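Long-range contacts in sialidase B (Streptococcus pneumoniae TIGR4, PDB 4XJZ), which hydrolyses alpha-glycosidic linkages to release terminal sialic acid residues from oligosaccharides, glycoproteins and glycolipids: residues Gln192-Ser197 and Val219-Asp224; Tyr205-Thr210 and Gly228-Ser233; Thr522-Tyr527 and Val540-Gly545. The protein carries 1 engineered substitution. All coordinates share one frame; numbering follows the deposited sequence.

Interaction 1 (Gln192-Ser197 and Val219-Asp224); sequences QLIFQS and VLSSID
Phe195 lays one face of its ring over Ile223 and turns its edge to Ser221; this ring carries the contact from the side of the loop 192-197. The position of a single methyl is the clearest evidence: Ile223 CG2 stands 3.5 Å from the centroid of the Phe195 ring and only 3° off the ring normal, a CH-pi contact aimed at the middle of the face. Ile223 CB meets the same face, coming within 3.6 Å of Phe195 CE2. The branch is set by chi1 of -163°, which turns Ile223 CG1 anti to the backbone N and leaves CG2 between N and the carbonyl carbon, over the ring. Phe195 and Ile223 overlap flank to flank, each pointing back toward the other's backbone. On the other face of Phe195 lies Ile194 CG2 from its own loop, offset toward the rim, so the ring has a methyl group on both sides.

Ser221 works at the edge instead. Its OG lies near the ring plane, 3.3 Å from Phe195 CE2, and its carbonyl O is also in plane at the rim. The hydroxyl has its main partner elsewhere, in the hydrogen bond to Thr210 O. Strand 219-226 belongs to one of the antiparallel sheets of the sialidase beta-propeller, and Leu629 of strand 626-631 adds further cover to Ile194 and Ser221. The side chain of Ile223 is about 6 Å from that of Arg207, a substrate-binding residue by similarity.

The chemistry is thus dispersion over the face and oxygen at the C-H rim; with the Ser221 hydroxyl satisfied by Thr210, the fit of loop to strand depends on shape rather than on hydrogen bonds between them.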
loop_
_atom_site.group_PDB
_atom_site.type_symbol
_atom_site.label_atom_id
_atom_site.label_comp_id
_atom_site.label_asym_id
_atom_site.label_seq_id
_atom_site.Cartn_x
_atom_site.Cartn_y
_atom_site.Cartn_z
ATOM N N GLN A 192 -12.395 -2.749 6.279
ATOM C CA GLN A 192 -12.309 -4.058 5.661
ATOM C C GLN A 192 -11.093 -4.147 4.760
ATOM O O GLN A 192 -10.450 -3.130 4.456
ATOM C CB GLN A 192 -13.592 -4.397 4.888
ATOM C CG GLN A 192 -13.956 -3.384 3.816
ATOM C CD GLN A 192 -15.455 -3.389 3.464
ATOM O OE1 GLN A 192 -16.229 -2.561 3.957
ATOM N NE2 GLN A 192 -15.852 -4.309 2.598
ATOM N N LEU A 193 -10.768 -5.365 4.353
ATOM C CA LEU A 193 -9.691 -5.586 3.414
ATOM C C LEU A 193 -10.252 -5.907 2.038
ATOM O O LEU A 193 -11.220 -6.676 1.911
ATOM C CB LEU A 193 -8.774 -6.717 3.888
ATOM C CG LEU A 193 -8.103 -6.571 5.256
ATOM C CD1 LEU A 193 -7.255 -7.800 5.544
ATOM C CD2 LEU A 193 -7.222 -5.328 5.285
ATOM N N ILE A 194 -9.667 -5.292 1.016
ATOM C CA ILE A 194 -9.971 -5.610 -0.375
ATOM C C ILE A 194 -8.909 -6.589 -0.864
ATOM O O ILE A 194 -9.216 -7.715 -1.241
ATOM C CB ILE A 194 -9.991 -4.340 -1.267
ATOM C CG1 ILE A 194 -11.034 -3.341 -0.753
ATOM C CG2 ILE A 194 -10.245 -4.693 -2.726
ATOM C CD1 ILE A 194 -11.127 -2.060 -1.550
ATOM N N PHE A 195 -7.652 -6.149 -0.861
ATOM C CA PHE A 195 -6.522 -7.008 -1.138
ATOM C C PHE A 195 -5.926 -7.424 0.198
ATOM O O PHE A 195 -5.903 -6.629 1.138
ATOM C CB PHE A 195 -5.475 -6.210 -1.926
ATOM C CG PHE A 195 -6.037 -5.545 -3.154
ATOM C CD1 PHE A 195 -6.215 -6.273 -4.321
ATOM C CD2 PHE A 195 -6.421 -4.211 -3.132
ATOM C CE1 PHE A 195 -6.768 -5.666 -5.452
ATOM C CE2 PHE A 195 -6.960 -3.599 -4.279
ATOM C CZ PHE A 195 -7.128 -4.337 -5.420
ATOM N N GLN A 196 -5.469 -8.668 0.292
ATOM C CA GLN A 196 -4.925 -9.179 1.548
ATOM C C GLN A 196 -3.979 -10.354 1.329
ATOM O O GLN A 196 -4.047 -11.060 0.323
ATOM C CB GLN A 196 -6.047 -9.588 2.502
ATOM C CG GLN A 196 -6.956 -10.664 1.947
ATOM C CD GLN A 196 -8.323 -10.625 2.598
ATOM O OE1 GLN A 196 -8.469 -10.954 3.772
ATOM N NE2 GLN A 196 -9.334 -10.204 1.839
ATOM N N SER A 197 -3.092 -10.569 2.288
ATOM C CA SER A 197 -2.139 -11.653 2.176
ATOM C C SER A 197 -2.842 -12.991 2.029
ATOM O O SER A 197 -3.784 -13.287 2.772
ATOM C CB SER A 197 -1.238 -11.688 3.403
ATOM O OG SER A 197 -0.579 -10.446 3.575
ATOM N N VAL A 219 -17.622 -0.145 -8.377
ATOM C CA VAL A 219 -16.458 0.572 -7.854
ATOM C C VAL A 219 -15.236 -0.308 -8.102
ATOM O O VAL A 219 -15.217 -1.483 -7.711
ATOM C CB VAL A 219 -16.611 0.888 -6.346
ATOM C CG1 VAL A 219 -15.442 1.748 -5.859
ATOM C CG2 VAL A 219 -17.911 1.626 -6.084
ATOM N N LEU A 220 -14.227 0.261 -8.760
ATOM C CA LEU A 220 -13.037 -0.489 -9.152
ATOM C C LEU A 220 -11.857 -0.002 -8.328
ATOM O O LEU A 220 -11.737 1.196 -8.046
ATOM C CB LEU A 220 -12.736 -0.283 -10.642
ATOM C CG LEU A 220 -11.557 -1.036 -11.267
ATOM C CD1 LEU A 220 -11.767 -2.562 -11.155
ATOM C CD2 LEU A 220 -11.375 -0.613 -12.730
ATOM N N SER A 221 -11.003 -0.935 -7.929
ATOM C CA SER A 221 -9.775 -0.594 -7.215
ATOM C C SER A 221 -8.581 -1.244 -7.894
ATOM O O SER A 221 -8.649 -2.392 -8.307
ATOM C CB SER A 221 -9.867 -1.114 -5.779
ATOM O OG SER A 221 -8.633 -0.878 -5.098
ATOM N N SER A 222 -7.469 -0.513 -7.993
ATOM C CA SER A 222 -6.209 -1.124 -8.412
ATOM C C SER A 222 -5.164 -0.927 -7.322
ATOM O O SER A 222 -5.341 -0.113 -6.410
ATOM C CB SER A 222 -5.737 -0.618 -9.790
ATOM O OG SER A 222 -5.347 0.750 -9.787
ATOM N N ILE A 223 -4.092 -1.703 -7.403
ATOM C CA ILE A 223 -3.093 -1.727 -6.331
ATOM C C ILE A 223 -1.793 -2.306 -6.890
ATOM O O ILE A 223 -1.794 -3.062 -7.861
ATOM C CB ILE A 223 -3.579 -2.611 -5.158
ATOM C CG1 ILE A 223 -2.799 -2.347 -3.864
ATOM C CG2 ILE A 223 -3.472 -4.076 -5.494
ATOM C CD1 ILE A 223 -3.417 -1.341 -2.994
ATOM N N ASP A 224 -0.672 -1.941 -6.267
ATOM C CA ASP A 224 0.578 -2.655 -6.477
ATOM C C ASP A 224 0.553 -3.907 -5.603
ATOM O O ASP A 224 0.482 -3.807 -4.370
ATOM C CB ASP A 224 1.782 -1.829 -5.985
ATOM C CG ASP A 224 2.251 -0.759 -6.952
ATOM O OD1 ASP A 224 1.477 -0.228 -7.772
ATOM O OD2 ASP A 224 3.448 -0.409 -6.851
#

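Interaction 2 (Tyr205-Thr210 and Gly228-Ser233); sequences YFRIPT and GGTHDS
Tyr205 takes the backbone of Gly229 and Thr230 over one face of its ring, while the guanidinium of Arg207, two residues on, has water 1 in its plane at the edge. On the tyrosine, Gly229 CA lies 3.8 Å from the ring centroid and 29° off the normal, a CH-pi contact displaced toward the CD2-CE2 side. Thr230 N lies over the same face, and Thr230 CG2 packs against Tyr205 CB at 3.9 Å. The phenol OH reaches beyond the contact to the backbone N of Trp270.

These segments belong to the active-site side of the sialidase beta-propeller: strand 205-207 brings in Arg207, a substrate-binding residue by similarity, and the loop 228-233 brings in Asp232, the proton acceptor by similarity. Arg207, Arg519 and Arg581 probably form the arginine triad by which sialidases hold the substrate carboxylate. A dimethyl sulfoxide beside Arg207 probably comes from the crystallisation liquor, though it may mark the pocket.

The arginine chain bends at chi2 (-77°) and again at chi3, which folds its head back toward the loop. There Arg207 NH1 comes 2.9 Å from Thr230 O, which lies oblique to the guanidinium. Thr230 O accepts a hydrogen bond from Arg226 NH1. Glu631 OE2 makes a salt bridge with Arg207 NE and accepts from Ile208 N, tying the arginine head to strand 626-631.

Asp232 OD2 stands 4.2 Å from Arg207 NH2, well out of the guanidinium plane, so charges attract without a salt bridge. Water 1 spans the gap, accepting from Arg207 NH1 at 3.0 Å and donating to Asp232 OD2 at 2.7 Å, an oxygen that also forms a salt bridge with Arg226 NH1.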
loop_
_atom_site.group_PDB
_atom_site.type_symbol
_atom_site.label_atom_id
_atom_site.label_comp_id
_atom_site.label_asym_id
_atom_site.label_seq_id
_atom_site.Cartn_x
_atom_site.Cartn_y
_atom_site.Cartn_z
ATOM N N TYR A 205 2.399 -8.301 0.307
ATOM C CA TYR A 205 2.412 -6.851 0.556
ATOM C C TYR A 205 1.647 -6.123 -0.528
ATOM O O TYR A 205 1.597 -6.582 -1.668
ATOM C CB TYR A 205 3.864 -6.331 0.629
ATOM C CG TYR A 205 4.655 -7.180 1.583
ATOM C CD1 TYR A 205 4.551 -6.985 2.954
ATOM C CD2 TYR A 205 5.406 -8.253 1.118
ATOM C CE1 TYR A 205 5.218 -7.819 3.838
ATOM C CE2 TYR A 205 6.091 -9.085 1.997
ATOM C CZ TYR A 205 5.988 -8.852 3.349
ATOM O OH TYR A 205 6.637 -9.666 4.243
ATOM N N PHE A 206 1.058 -4.989 -0.153
ATOM C CA PHE A 206 0.291 -4.159 -1.078
ATOM C C PHE A 206 0.624 -2.706 -0.835
ATOM O O PHE A 206 0.862 -2.289 0.311
ATOM C CB PHE A 206 -1.211 -4.414 -0.911
ATOM C CG PHE A 206 -1.605 -5.821 -1.249
ATOM C CD1 PHE A 206 -1.786 -6.205 -2.569
ATOM C CD2 PHE A 206 -1.731 -6.778 -0.250
ATOM C CE1 PHE A 206 -2.111 -7.521 -2.894
ATOM C CE2 PHE A 206 -2.044 -8.093 -0.563
ATOM C CZ PHE A 206 -2.234 -8.466 -1.884
ATOM N N ARG A 207 0.664 -1.936 -1.921
ATOM C CA ARG A 207 0.979 -0.513 -1.847
ATOM C C ARG A 207 0.248 0.187 -2.958
ATOM O O ARG A 207 -0.121 -0.437 -3.964
ATOM C CB ARG A 207 2.474 -0.270 -2.064
ATOM C CG ARG A 207 3.378 -0.785 -0.984
ATOM C CD ARG A 207 3.337 0.130 0.198
ATOM N NE ARG A 207 3.752 1.513 -0.095
ATOM C CZ ARG A 207 5.012 1.925 -0.138
ATOM N NH1 ARG A 207 5.992 1.056 0.048
ATOM N NH2 ARG A 207 5.305 3.200 -0.389
ATOM N N ILE A 208 0.076 1.492 -2.784
ATOM C CA ILE A 208 -0.397 2.394 -3.846
ATOM C C ILE A 208 -1.832 2.116 -4.299
ATOM O O ILE A 208 -2.074 1.746 -5.457
ATOM C CB ILE A 208 0.570 2.420 -5.070
ATOM C CG1 ILE A 208 2.054 2.265 -4.667
ATOM C CG2 ILE A 208 0.380 3.692 -5.882
ATOM C CD1 ILE A 208 2.576 3.345 -3.703
ATOM N N PRO A 209 -2.787 2.300 -3.380
ATOM C CA PRO A 209 -4.199 2.014 -3.678
ATOM C C PRO A 209 -4.830 3.026 -4.608
ATOM O O PRO A 209 -4.447 4.191 -4.616
ATOM C CB PRO A 209 -4.855 2.113 -2.307
ATOM C CG PRO A 209 -4.010 3.102 -1.551
ATOM C CD PRO A 209 -2.608 2.745 -1.983
ATOM N N THR A 210 -5.822 2.575 -5.380
ATOM C CA THR A 210 -6.616 3.480 -6.195
ATOM C C THR A 210 -8.074 3.079 -6.047
ATOM O O THR A 210 -8.379 1.932 -5.716
ATOM C CB THR A 210 -6.267 3.420 -7.690
ATOM O OG1 THR A 210 -6.835 2.246 -8.275
ATOM C CG2 THR A 210 -4.755 3.406 -7.931
ATOM N N GLY A 228 8.390 -8.742 -3.090
ATOM C CA GLY A 228 9.629 -8.704 -2.322
ATOM C C GLY A 228 9.598 -7.656 -1.223
ATOM O O GLY A 228 10.385 -6.698 -1.237
ATOM N N GLY A 229 8.699 -7.833 -0.258
ATOM C CA GLY A 229 8.478 -6.816 0.758
ATOM C C GLY A 229 7.781 -5.608 0.150
ATOM O O GLY A 229 7.261 -5.683 -0.974
ATOM N N THR A 230 7.787 -4.486 0.870
ATOM C CA THR A 230 7.073 -3.282 0.434
ATOM C C THR A 230 7.925 -2.363 -0.456
ATOM O O THR A 230 7.447 -1.313 -0.885
ATOM C CB THR A 230 6.527 -2.474 1.629
ATOM O OG1 THR A 230 7.588 -2.279 2.579
ATOM C CG2 THR A 230 5.390 -3.206 2.303
ATOM N N HIS A 231 9.162 -2.767 -0.742
ATOM C CA HIS A 231 10.089 -1.940 -1.516
ATOM C C HIS A 231 9.526 -1.484 -2.859
ATOM O O HIS A 231 8.850 -2.266 -3.544
ATOM C CB HIS A 231 11.387 -2.705 -1.804
ATOM C CG HIS A 231 12.205 -3.046 -0.589
ATOM N ND1 HIS A 231 12.530 -2.121 0.389
ATOM C CD2 HIS A 231 12.797 -4.204 -0.224
ATOM C CE1 HIS A 231 13.278 -2.709 1.307
ATOM N NE2 HIS A 231 13.459 -3.970 0.963
ATOM N N ASP A 232 9.828 -0.244 -3.253
ATOM C CA ASP A 232 9.568 0.185 -4.630
ATOM C C ASP A 232 10.486 -0.620 -5.561
ATOM O O ASP A 232 11.460 -1.242 -5.115
ATOM C CB ASP A 232 9.905 1.674 -4.842
ATOM C CG ASP A 232 9.056 2.637 -4.012
ATOM O OD1 ASP A 232 9.432 3.835 -3.977
ATOM O OD2 ASP A 232 8.038 2.256 -3.397
ATOM N N SER A 233 10.204 -0.596 -6.861
ATOM C CA SER A 233 11.109 -1.191 -7.842
ATOM C C SER A 233 12.506 -0.619 -7.655
ATOM O O SER A 233 12.618 0.558 -7.292
ATOM C CB SER A 233 10.630 -0.870 -9.248
ATOM O OG SER A 233 9.289 -1.287 -9.389
HETATM O O HOH W 1 8.369 2.641 -0.728
#

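Interaction 3 (Thr522-Tyr527 and Val540-Gly545); sequences TGKIAY and VSYIDG
Ser541 presses its CB into the face of the Tyr527 ring, the bump and the flat plate of this contact on one side of the paired strands. The CB is 3.7 Å from the ring centroid and 25° off the normal, nearer the phenol end than the middle. What brings the ring there is chi1 of 64°, which places Tyr527 CG between its own backbone N and carbonyl carbon and folds the ring across the neighbouring strand. Ile543 continues the surface, its CG1 lying 3.9 Å from Tyr527 CD2.

On the other side of the strands the small residue is Ala526. Its methyl fits the hollow between Val540 and Tyr542, with Ala526 CB 3.6 Å from Val540 CG1 and 3.7 Å from Tyr542 CD1. Phe518, from the adjacent strand, closes in on both Ala526 and Val540.

The two segments form part of a beta hairpin at one margin of a four-stranded antiparallel sheet, a blade of the sialidase propeller, and the connection between them, including the end of strand 526-530, carries BNR repeat 4, residues 528-539. Tyr527 and Ser541 are a hydrogen-bonded pair, whereas Ala526 and Tyr542 are a non-hydrogen-bonded one. Tyr527 N donates to Ser541 O at 2.8 Å, and Ser541 N returns a bond to Tyr527 O. Beyond the paired residues, Ile543 N reaches Ile525 O at 2.9 Å.

Toward the exposed end, Lys524 runs CB, CG and CD along Ile543 O and brings its CE to Tyr542 CB at 3.7 Å, the two side chains crossing near a right angle. The lysine bends at chi3, and Lys524 NZ forms a long salt bridge of 3.9 Å with Asp544 OD1. Nearby, water 2 accepts from Ile525 N and donates to Ile543 O.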
loop_
_atom_site.group_PDB
_atom_site.type_symbol
_atom_site.label_atom_id
_atom_site.label_comp_id
_atom_site.label_asym_id
_atom_site.label_seq_id
_atom_site.Cartn_x
_atom_site.Cartn_y
_atom_site.Cartn_z
ATOM N N THR A 522 7.957 21.324 -0.182
ATOM C CA THR A 522 7.870 22.534 0.649
ATOM C C THR A 522 7.161 22.323 1.978
ATOM O O THR A 522 7.157 23.211 2.833
ATOM C CB THR A 522 7.103 23.669 -0.065
ATOM O OG1 THR A 522 5.725 23.301 -0.210
ATOM C CG2 THR A 522 7.684 23.942 -1.421
ATOM N N GLY A 523 6.535 21.161 2.147
ATOM C CA GLY A 523 5.698 20.923 3.307
ATOM C C GLY A 523 4.248 21.357 3.128
ATOM O O GLY A 523 3.440 21.218 4.051
ATOM N N LYS A 524 3.928 21.916 1.963
ATOM C CA LYS A 524 2.547 22.264 1.623
ATOM C C LYS A 524 2.124 21.574 0.339
ATOM O O LYS A 524 2.918 21.397 -0.566
ATOM C CB LYS A 524 2.385 23.773 1.437
ATOM C CG LYS A 524 2.660 24.593 2.698
ATOM C CD LYS A 524 2.480 26.088 2.425
ATOM C CE LYS A 524 3.508 26.610 1.417
ATOM N NZ LYS A 524 3.446 28.099 1.260
ATOM N N ILE A 525 0.850 21.200 0.259
ATOM C CA ILE A 525 0.279 20.724 -0.990
ATOM C C ILE A 525 0.126 21.916 -1.944
ATOM O O ILE A 525 -0.312 22.995 -1.537
ATOM C CB ILE A 525 -1.086 20.081 -0.711
ATOM C CG1 ILE A 525 -0.917 18.913 0.263
ATOM C CG2 ILE A 525 -1.760 19.610 -2.002
ATOM C CD1 ILE A 525 -2.213 18.458 0.906
ATOM N N ALA A 526 0.501 21.727 -3.204
ATOM C CA ALA A 526 0.373 22.782 -4.204
ATOM C C ALA A 526 -0.812 22.524 -5.127
ATOM O O ALA A 526 -1.388 21.431 -5.141
ATOM C CB ALA A 526 1.646 22.912 -5.010
ATOM N N TYR A 527 -1.177 23.532 -5.904
ATOM C CA TYR A 527 -2.207 23.349 -6.930
ATOM C C TYR A 527 -2.013 24.262 -8.123
ATOM O O TYR A 527 -1.330 25.279 -8.028
ATOM C CB TYR A 527 -3.627 23.482 -6.364
ATOM C CG TYR A 527 -3.979 24.850 -5.826
ATOM C CD1 TYR A 527 -4.586 25.807 -6.643
ATOM C CD2 TYR A 527 -3.734 25.176 -4.497
ATOM C CE1 TYR A 527 -4.928 27.055 -6.143
ATOM C CE2 TYR A 527 -4.073 26.419 -3.993
ATOM C CZ TYR A 527 -4.669 27.348 -4.820
ATOM O OH TYR A 527 -4.999 28.584 -4.314
ATOM N N VAL A 540 1.626 28.034 -10.011
ATOM C CA VAL A 540 1.446 27.179 -8.846
ATOM C C VAL A 540 1.109 27.985 -7.597
ATOM O O VAL A 540 1.766 28.989 -7.293
ATOM C CB VAL A 540 2.719 26.347 -8.584
ATOM C CG1 VAL A 540 2.575 25.524 -7.311
ATOM C CG2 VAL A 540 3.039 25.457 -9.785
ATOM N N SER A 541 0.082 27.542 -6.881
ATOM C CA SER A 541 -0.261 28.096 -5.583
ATOM C C SER A 541 -0.128 26.999 -4.540
ATOM O O SER A 541 0.062 25.825 -4.885
ATOM C CB SER A 541 -1.685 28.650 -5.577
ATOM O OG SER A 541 -1.816 29.753 -6.445
ATOM N N TYR A 542 -0.239 27.378 -3.273
ATOM C CA TYR A 542 -0.114 26.425 -2.185
ATOM C C TYR A 542 -1.274 26.517 -1.210
ATOM O O TYR A 542 -1.799 27.606 -0.949
ATOM C CB TYR A 542 1.215 26.634 -1.449
ATOM C CG TYR A 542 2.421 26.504 -2.354
ATOM C CD1 TYR A 542 3.061 25.276 -2.525
ATOM C CD2 TYR A 542 2.917 27.605 -3.047
ATOM C CE1 TYR A 542 4.169 25.154 -3.368
ATOM C CE2 TYR A 542 4.015 27.492 -3.890
ATOM C CZ TYR A 542 4.639 26.268 -4.043
ATOM O OH TYR A 542 5.729 26.162 -4.879
ATOM N N ILE A 543 -1.674 25.366 -0.678
ATOM C CA ILE A 543 -2.659 25.315 0.384
ATOM C C ILE A 543 -1.999 25.550 1.737
ATOM O O ILE A 543 -1.057 24.850 2.118
ATOM C CB ILE A 543 -3.408 23.951 0.401
ATOM C CG1 ILE A 543 -4.129 23.724 -0.929
ATOM C CG2 ILE A 543 -4.377 23.867 1.582
ATOM C CD1 ILE A 543 -4.684 22.323 -1.075
ATOM N N ASP A 544 -2.470 26.565 2.453
ATOM C CA ASP A 544 -2.100 26.702 3.851
ATOM C C ASP A 544 -3.237 26.060 4.630
ATOM O O ASP A 544 -4.390 26.097 4.197
ATOM C CB ASP A 544 -1.911 28.172 4.247
ATOM C CG ASP A 544 -0.832 28.866 3.431
ATOM O OD1 ASP A 544 0.354 28.476 3.545
ATOM O OD2 ASP A 544 -1.170 29.808 2.680
ATOM N N GLY A 545 -2.921 25.448 5.761
ATOM C CA GLY A 545 -3.937 24.803 6.563
ATOM C C GLY A 545 -3.791 23.295 6.598
ATOM O O GLY A 545 -4.441 22.625 7.399
HETATM O O HOH W 2 -0.802 22.232 2.336
HETATM O O HOH W 3 -4.385 29.128 -1.350
#

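Overall arrangement
Interactions 1 and 2 are buried and share one sheet, since strands 219-226 and 205-207 are neighbours in it; their segments alternate along the chain and touch, Asp224 N probably bonding to Arg207 O. Their chemistry nevertheless differs: interaction 1 is aromatic-aliphatic packing close to Arg207, which binds substrate by similarity, whereas interaction 2 combines a CH-pi contact of a tyrosine ring with glycine backbone and charged, water-bridged groups of the active site. Interaction 3 belongs to another blade, about 30 Å from interaction 1 and about 27 Å from interaction 2 between centres, and is only partly buried. There backbone bonds between paired strands replace loop packing, and a long lysine-aspartate salt bridge lies at its exposed end.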